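Local coordinates for adhesion and penetration protein autotransporter (Haemophilus influenzae, PDB 3SYJ), which promotes bacterial adherence, aggregation and host-cell invasion as a self-associating surface adhesin that is also a probable serine protease, at residues T95-D107 and D317-S331. Numbering follows the deposited sequence.
Sequences TYKIVKRNNYKKD and DKVHNPRYDGPNIYS
Asp317 meets Lys100 and Arg101 with both carboxylate oxygens. Asp317 OD1 accepts from Lys100 NZ at 2.8 Å through its syn lone pair, forming a salt bridge, and also accepts from the backbone N-H of Lys318. Asp317 OD2 accepts from the backbone N-H of Arg101, 2.9 Å from Arg101 N and nearly along its C-O axis. Lys100 has CG anti to its backbone N (chi1 -179°) and bends at chi2, which lays the chain beside Tyr330 before NZ crosses to Asp317. The Asp317 carboxyl carbon sits over one face of the Tyr330 ring, offset toward the rim, while Val99 O approaches the ring edge. Arg101 passes Asp317 OD2 with its aliphatic CB and CG, and the two charged groups do not meet. Arg101 NE bonds to Ile329 O at 3.1 Å, close to the guanidinium plane but above that carbonyl plane.

The Asn103 amide donates twice through ND2. The bond from Asn103 ND2 to Lys318 O is 3.0 Å long and almost straight, in the amide plane. That from Asn103 ND2 to Asn328 OD1 is longer, 3.3 Å, and the two amides stand nearly perpendicular. Asn103 OD1 is hydrogen-bonded to His117 ND1. Farther along, Lys105 CB lies over one face of the His320 ring, 3.5 Å from its centroid, in a CH-pi contact. Water 3 links Lys105 NZ to His320 ND1.

The contact joins the S6 protease domain to a loop emerging from the N-terminal part of the beta-helix. Backbone groups of Val99, Arg101, Lys318, Ile329 and Ser331 bond across the two segments, so the contact does not rest on side-chain pairs alone. Lys100 probably balances the buried Asp317 charge, and that carboxylate would temper the like charges of Lys100 NZ and Lys318 NZ, 3.9 Å apart.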
loop_
_atom_site.group_PDB
_atom_site.type_symbol
_atom_site.label_atom_id
_atom_site.label_comp_id
_atom_site.label_asym_id
_atom_site.label_seq_id
_atom_site.Cartn_x
_atom_site.Cartn_y
_atom_site.Cartn_z
ATOM N N THR A 95 -6.944 -55.458 30.596
ATOM C CA THR A 95 -6.343 -56.708 31.024
ATOM C C THR A 95 -6.764 -57.842 30.100
ATOM O O THR A 95 -7.917 -58.279 30.126
ATOM C CB THR A 95 -6.725 -57.034 32.486
ATOM O OG1 THR A 95 -6.344 -55.941 33.338
ATOM C CG2 THR A 95 -6.022 -58.297 32.960
ATOM N N TYR A 96 -5.841 -58.296 29.255
ATOM C CA TYR A 96 -6.109 -59.424 28.375
ATOM C C TYR A 96 -5.807 -60.723 29.110
ATOM O O TYR A 96 -4.695 -60.910 29.591
ATOM C CB TYR A 96 -5.265 -59.325 27.099
ATOM C CG TYR A 96 -5.640 -58.139 26.240
ATOM C CD1 TYR A 96 -6.717 -58.206 25.362
ATOM C CD2 TYR A 96 -4.927 -56.953 26.316
ATOM C CE1 TYR A 96 -7.076 -57.113 24.591
ATOM C CE2 TYR A 96 -5.266 -55.868 25.550
ATOM C CZ TYR A 96 -6.347 -55.951 24.692
ATOM O OH TYR A 96 -6.683 -54.863 23.937
ATOM N N LYS A 97 -6.789 -61.619 29.189
ATOM C CA LYS A 97 -6.644 -62.863 29.952
ATOM C C LYS A 97 -6.216 -64.059 29.114
ATOM O O LYS A 97 -6.745 -64.294 28.035
ATOM C CB LYS A 97 -7.956 -63.224 30.652
ATOM C CG LYS A 97 -8.473 -62.181 31.621
ATOM C CD LYS A 97 -9.896 -62.509 32.071
ATOM C CE LYS A 97 -10.481 -61.388 32.923
ATOM N NZ LYS A 97 -11.870 -61.695 33.368
ATOM N N ILE A 98 -5.271 -64.830 29.638
ATOM C CA ILE A 98 -4.878 -66.095 29.036
ATOM C C ILE A 98 -5.981 -67.137 29.250
ATOM O O ILE A 98 -6.399 -67.381 30.383
ATOM C CB ILE A 98 -3.554 -66.607 29.658
ATOM C CG1 ILE A 98 -2.375 -65.736 29.200
ATOM C CG2 ILE A 98 -3.317 -68.076 29.315
ATOM C CD1 ILE A 98 -1.096 -65.949 30.000
ATOM N N VAL A 99 -6.451 -67.746 28.164
ATOM C CA VAL A 99 -7.505 -68.752 28.241
ATOM C C VAL A 99 -6.954 -70.128 27.904
ATOM O O VAL A 99 -7.605 -71.142 28.135
ATOM C CB VAL A 99 -8.676 -68.423 27.288
ATOM C CG1 VAL A 99 -9.242 -67.049 27.614
ATOM C CG2 VAL A 99 -8.226 -68.479 25.834
ATOM N N LYS A 100 -5.750 -70.156 27.352
ATOM C CA LYS A 100 -5.094 -71.402 26.996
ATOM C C LYS A 100 -3.605 -71.117 26.845
ATOM O O LYS A 100 -3.219 -70.235 26.078
ATOM C CB LYS A 100 -5.679 -71.939 25.695
ATOM C CG LYS A 100 -5.091 -73.250 25.235
ATOM C CD LYS A 100 -5.396 -74.354 26.226
ATOM C CE LYS A 100 -5.090 -75.708 25.622
ATOM N NZ LYS A 100 -5.040 -76.778 26.648
ATOM N N ARG A 101 -2.776 -71.855 27.585
ATOM C CA ARG A 101 -1.334 -71.599 27.638
ATOM C C ARG A 101 -0.588 -72.150 26.431
ATOM O O ARG A 101 0.416 -71.585 26.004
ATOM C CB ARG A 101 -0.725 -72.183 28.915
ATOM C CG ARG A 101 -1.422 -71.737 30.184
ATOM C CD ARG A 101 -0.481 -71.749 31.373
ATOM N NE ARG A 101 -0.794 -70.631 32.251
ATOM C CZ ARG A 101 0.034 -69.627 32.525
ATOM N NH1 ARG A 101 1.260 -69.597 32.024
ATOM N NH2 ARG A 101 -0.363 -68.664 33.329
ATOM N N ASN A 102 -1.085 -73.256 25.892
ATOM C CA ASN A 102 -0.417 -73.952 24.802
ATOM C C ASN A 102 1.054 -74.204 25.115
ATOM O O ASN A 102 1.940 -73.787 24.374
ATOM C CB ASN A 102 -0.576 -73.193 23.484
ATOM C CG ASN A 102 -2.029 -73.125 23.019
ATOM O OD1 ASN A 102 -2.717 -74.140 22.957
ATOM N ND2 ASN A 102 -2.492 -71.928 22.692
ATOM N N ASN A 103 1.296 -74.894 26.224
ATOM C CA ASN A 103 2.635 -75.348 26.568
ATOM C C ASN A 103 3.103 -76.400 25.568
ATOM O O ASN A 103 2.435 -77.406 25.343
ATOM C CB ASN A 103 2.678 -75.900 27.998
ATOM C CG ASN A 103 2.425 -74.827 29.050
ATOM O OD1 ASN A 103 2.816 -73.674 28.885
ATOM N ND2 ASN A 103 1.770 -75.208 30.139
ATOM N N TYR A 104 4.249 -76.138 24.955
ATOM C CA TYR A 104 4.859 -77.036 23.982
ATOM C C TYR A 104 5.046 -78.453 24.528
ATOM O O TYR A 104 5.463 -78.633 25.669
ATOM C CB TYR A 104 6.220 -76.470 23.612
ATOM C CG TYR A 104 6.819 -76.997 22.343
ATOM C CD1 TYR A 104 6.534 -76.401 21.123
ATOM C CD2 TYR A 104 7.710 -78.062 22.367
ATOM C CE1 TYR A 104 7.105 -76.865 19.959
ATOM C CE2 TYR A 104 8.286 -78.533 21.208
ATOM C CZ TYR A 104 7.983 -77.931 20.007
ATOM O OH TYR A 104 8.556 -78.394 18.844
ATOM N N LYS A 105 4.734 -79.450 23.708
ATOM C CA LYS A 105 5.023 -80.840 24.041
ATOM C C LYS A 105 6.057 -81.371 23.063
ATOM O O LYS A 105 5.810 -81.429 21.859
ATOM C CB LYS A 105 3.763 -81.708 23.968
ATOM C CG LYS A 105 3.995 -83.185 24.322
ATOM C CD LYS A 105 2.894 -84.084 23.759
ATOM C CE LYS A 105 3.045 -85.548 24.192
ATOM N NZ LYS A 105 2.460 -85.832 25.543
ATOM N N LYS A 106 7.217 -81.756 23.583
ATOM C CA LYS A 106 8.270 -82.341 22.766
ATOM C C LYS A 106 7.939 -83.785 22.394
ATOM O O LYS A 106 7.665 -84.614 23.263
ATOM C CB LYS A 106 9.597 -82.294 23.517
ATOM C CG LYS A 106 10.815 -82.664 22.678
ATOM C CD LYS A 106 12.074 -82.593 23.536
ATOM C CE LYS A 106 13.330 -82.956 22.769
ATOM N NZ LYS A 106 14.520 -82.902 23.669
ATOM N N ASP A 107 7.960 -84.072 21.095
ATOM C CA ASP A 107 7.707 -85.417 20.591
ATOM C C ASP A 107 8.249 -85.586 19.175
ATOM O O ASP A 107 8.873 -84.680 18.626
ATOM C CB ASP A 107 6.214 -85.780 20.667
ATOM C CG ASP A 107 5.330 -84.891 19.791
ATOM O OD1 ASP A 107 5.815 -84.362 18.766
ATOM O OD2 ASP A 107 4.132 -84.740 20.127
ATOM N N ASP A 317 -3.829 -76.075 33.267
ATOM C CA ASP A 317 -3.577 -76.493 31.899
ATOM C C ASP A 317 -2.598 -77.663 31.862
ATOM O O ASP A 317 -2.033 -78.047 32.887
ATOM C CB ASP A 317 -3.017 -75.313 31.107
ATOM C CG ASP A 317 -3.398 -75.345 29.646
ATOM O OD1 ASP A 317 -3.782 -76.421 29.140
ATOM O OD2 ASP A 317 -3.305 -74.283 29.000
ATOM N N LYS A 318 -2.408 -78.224 30.675
ATOM C CA LYS A 318 -1.502 -79.343 30.485
ATOM C C LYS A 318 -0.086 -78.946 30.876
ATOM O O LYS A 318 0.398 -77.887 30.479
ATOM C CB LYS A 318 -1.524 -79.816 29.024
ATOM C CG LYS A 318 -2.774 -80.609 28.628
ATOM C CD LYS A 318 -2.859 -80.869 27.107
ATOM C CE LYS A 318 -3.368 -79.642 26.316
ATOM N NZ LYS A 318 -3.604 -79.906 24.855
ATOM N N VAL A 319 0.569 -79.797 31.662
ATOM C CA VAL A 319 1.981 -79.632 31.980
ATOM C C VAL A 319 2.783 -80.787 31.383
ATOM O O VAL A 319 2.569 -81.944 31.743
ATOM C CB VAL A 319 2.207 -79.596 33.497
ATOM C CG1 VAL A 319 3.675 -79.361 33.805
ATOM C CG2 VAL A 319 1.339 -78.519 34.135
ATOM N N HIS A 320 3.704 -80.475 30.478
ATOM C CA HIS A 320 4.454 -81.508 29.759
ATOM C C HIS A 320 5.849 -81.775 30.328
ATOM O O HIS A 320 6.482 -82.778 30.002
ATOM C CB HIS A 320 4.561 -81.151 28.278
ATOM C CG HIS A 320 3.236 -81.041 27.598
ATOM N ND1 HIS A 320 2.585 -82.131 27.061
ATOM C CD2 HIS A 320 2.430 -79.975 27.381
ATOM C CE1 HIS A 320 1.438 -81.739 26.539
ATOM N NE2 HIS A 320 1.320 -80.435 26.720
ATOM N N ASN A 321 6.321 -80.872 31.174
ATOM C CA ASN A 321 7.616 -81.028 31.807
ATOM C C ASN A 321 7.486 -80.735 33.294
ATOM O O ASN A 321 7.078 -79.642 33.679
ATOM C CB ASN A 321 8.634 -80.101 31.148
ATOM C CG ASN A 321 10.046 -80.319 31.656
ATOM O OD1 ASN A 321 10.268 -80.521 32.854
ATOM N ND2 ASN A 321 11.015 -80.262 30.745
ATOM N N PRO A 322 7.826 -81.721 34.138
ATOM C CA PRO A 322 7.648 -81.644 35.594
ATOM C C PRO A 322 8.378 -80.454 36.203
ATOM O O PRO A 322 8.017 -79.998 37.289
ATOM C CB PRO A 322 8.278 -82.948 36.097
ATOM C CG PRO A 322 8.302 -83.851 34.916
ATOM C CD PRO A 322 8.505 -82.960 33.729
ATOM N N ARG A 323 9.405 -79.968 35.514
ATOM C CA ARG A 323 10.149 -78.807 35.985
ATOM C C ARG A 323 9.252 -77.580 35.915
ATOM O O ARG A 323 9.282 -76.724 36.799
ATOM C CB ARG A 323 11.410 -78.596 35.143
ATOM C CG ARG A 323 12.347 -79.793 35.121
ATOM C CD ARG A 323 13.330 -79.714 33.954
ATOM N NE ARG A 323 14.258 -78.597 34.093
ATOM C CZ ARG A 323 15.057 -78.173 33.117
ATOM N NH1 ARG A 323 15.032 -78.772 31.928
ATOM N NH2 ARG A 323 15.877 -77.148 33.319
ATOM N N TYR A 324 8.437 -77.518 34.867
ATOM C CA TYR A 324 7.571 -76.373 34.626
ATOM C C TYR A 324 6.180 -76.552 35.219
ATOM O O TYR A 324 5.193 -76.048 34.682
ATOM C CB TYR A 324 7.486 -76.091 33.132
ATOM C CG TYR A 324 8.832 -76.148 32.468
ATOM C CD1 TYR A 324 9.956 -75.648 33.104
ATOM C CD2 TYR A 324 8.984 -76.702 31.207
ATOM C CE1 TYR A 324 11.198 -75.705 32.501
ATOM C CE2 TYR A 324 10.219 -76.758 30.599
ATOM C CZ TYR A 324 11.320 -76.262 31.248
ATOM O OH TYR A 324 12.549 -76.324 30.633
ATOM N N ASP A 325 6.104 -77.267 36.334
ATOM C CA ASP A 325 4.842 -77.428 37.029
ATOM C C ASP A 325 4.568 -76.145 37.801
ATOM O O ASP A 325 5.455 -75.312 37.962
ATOM C CB ASP A 325 4.883 -78.643 37.957
ATOM C CG ASP A 325 3.497 -79.119 38.355
ATOM O OD1 ASP A 325 2.519 -78.430 38.007
ATOM O OD2 ASP A 325 3.381 -80.178 39.010
ATOM N N GLY A 326 3.334 -75.981 38.259
ATOM C CA GLY A 326 2.916 -74.761 38.923
ATOM C C GLY A 326 1.461 -74.493 38.587
ATOM O O GLY A 326 0.833 -75.291 37.887
ATOM N N PRO A 327 0.922 -73.331 38.937
ATOM C CA PRO A 327 -0.475 -73.010 38.667
ATOM C C PRO A 327 -0.962 -73.184 37.220
ATOM O O PRO A 327 -1.962 -73.803 37.014
ATOM C CB PRO A 327 -0.586 -71.582 39.131
ATOM C CG PRO A 327 0.456 -71.433 40.059
ATOM C CD PRO A 327 1.576 -72.221 39.604
ATOM N N ASN A 328 -0.236 -72.700 36.236
ATOM C CA ASN A 328 -0.582 -72.993 34.848
ATOM C C ASN A 328 -2.055 -72.779 34.479
ATOM O O ASN A 328 -2.656 -73.553 33.790
ATOM C CB ASN A 328 -0.179 -74.394 34.485
ATOM C CG ASN A 328 1.264 -74.526 34.271
ATOM O OD1 ASN A 328 1.745 -74.209 33.232
ATOM N ND2 ASN A 328 1.967 -75.028 35.250
ATOM N N ILE A 329 -2.595 -71.699 34.965
ATOM C CA ILE A 329 -3.989 -71.442 34.859
ATOM C C ILE A 329 -4.453 -71.173 33.437
ATOM O O ILE A 329 -3.859 -70.410 32.738
ATOM C CB ILE A 329 -4.362 -70.322 35.766
ATOM C CG1 ILE A 329 -4.351 -70.823 37.203
ATOM C CG2 ILE A 329 -5.676 -69.798 35.383
ATOM C CD1 ILE A 329 -4.086 -69.795 38.183
ATOM N N TYR A 330 -5.527 -71.821 33.024
ATOM C CA TYR A 330 -6.212 -71.465 31.784
ATOM C C TYR A 330 -7.725 -71.426 31.947
ATOM O O TYR A 330 -8.212 -71.600 33.034
ATOM C CB TYR A 330 -5.764 -72.343 30.629
ATOM C CG TYR A 330 -6.468 -73.627 30.511
ATOM C CD1 TYR A 330 -7.120 -73.973 29.363
ATOM C CD2 TYR A 330 -6.484 -74.521 31.548
ATOM C CE1 TYR A 330 -7.752 -75.157 29.270
ATOM C CE2 TYR A 330 -7.111 -75.674 31.450
ATOM C CZ TYR A 330 -7.747 -75.998 30.315
ATOM O OH TYR A 330 -8.357 -77.176 30.227
ATOM N N SER A 331 -8.460 -71.156 30.864
ATOM C CA SER A 331 -9.906 -71.021 30.958
ATOM C C SER A 331 -10.606 -71.985 30.006
ATOM O O SER A 331 -10.868 -71.647 28.853
ATOM C CB SER A 331 -10.317 -69.588 30.641
ATOM O OG SER A 331 -11.704 -69.400 30.869
HETATM O O HOH W 1 -4.738 -67.913 32.655
HETATM O O HOH W 2 2.944 -72.087 31.896
HETATM O O HOH W 3 2.474 -84.926 28.410
#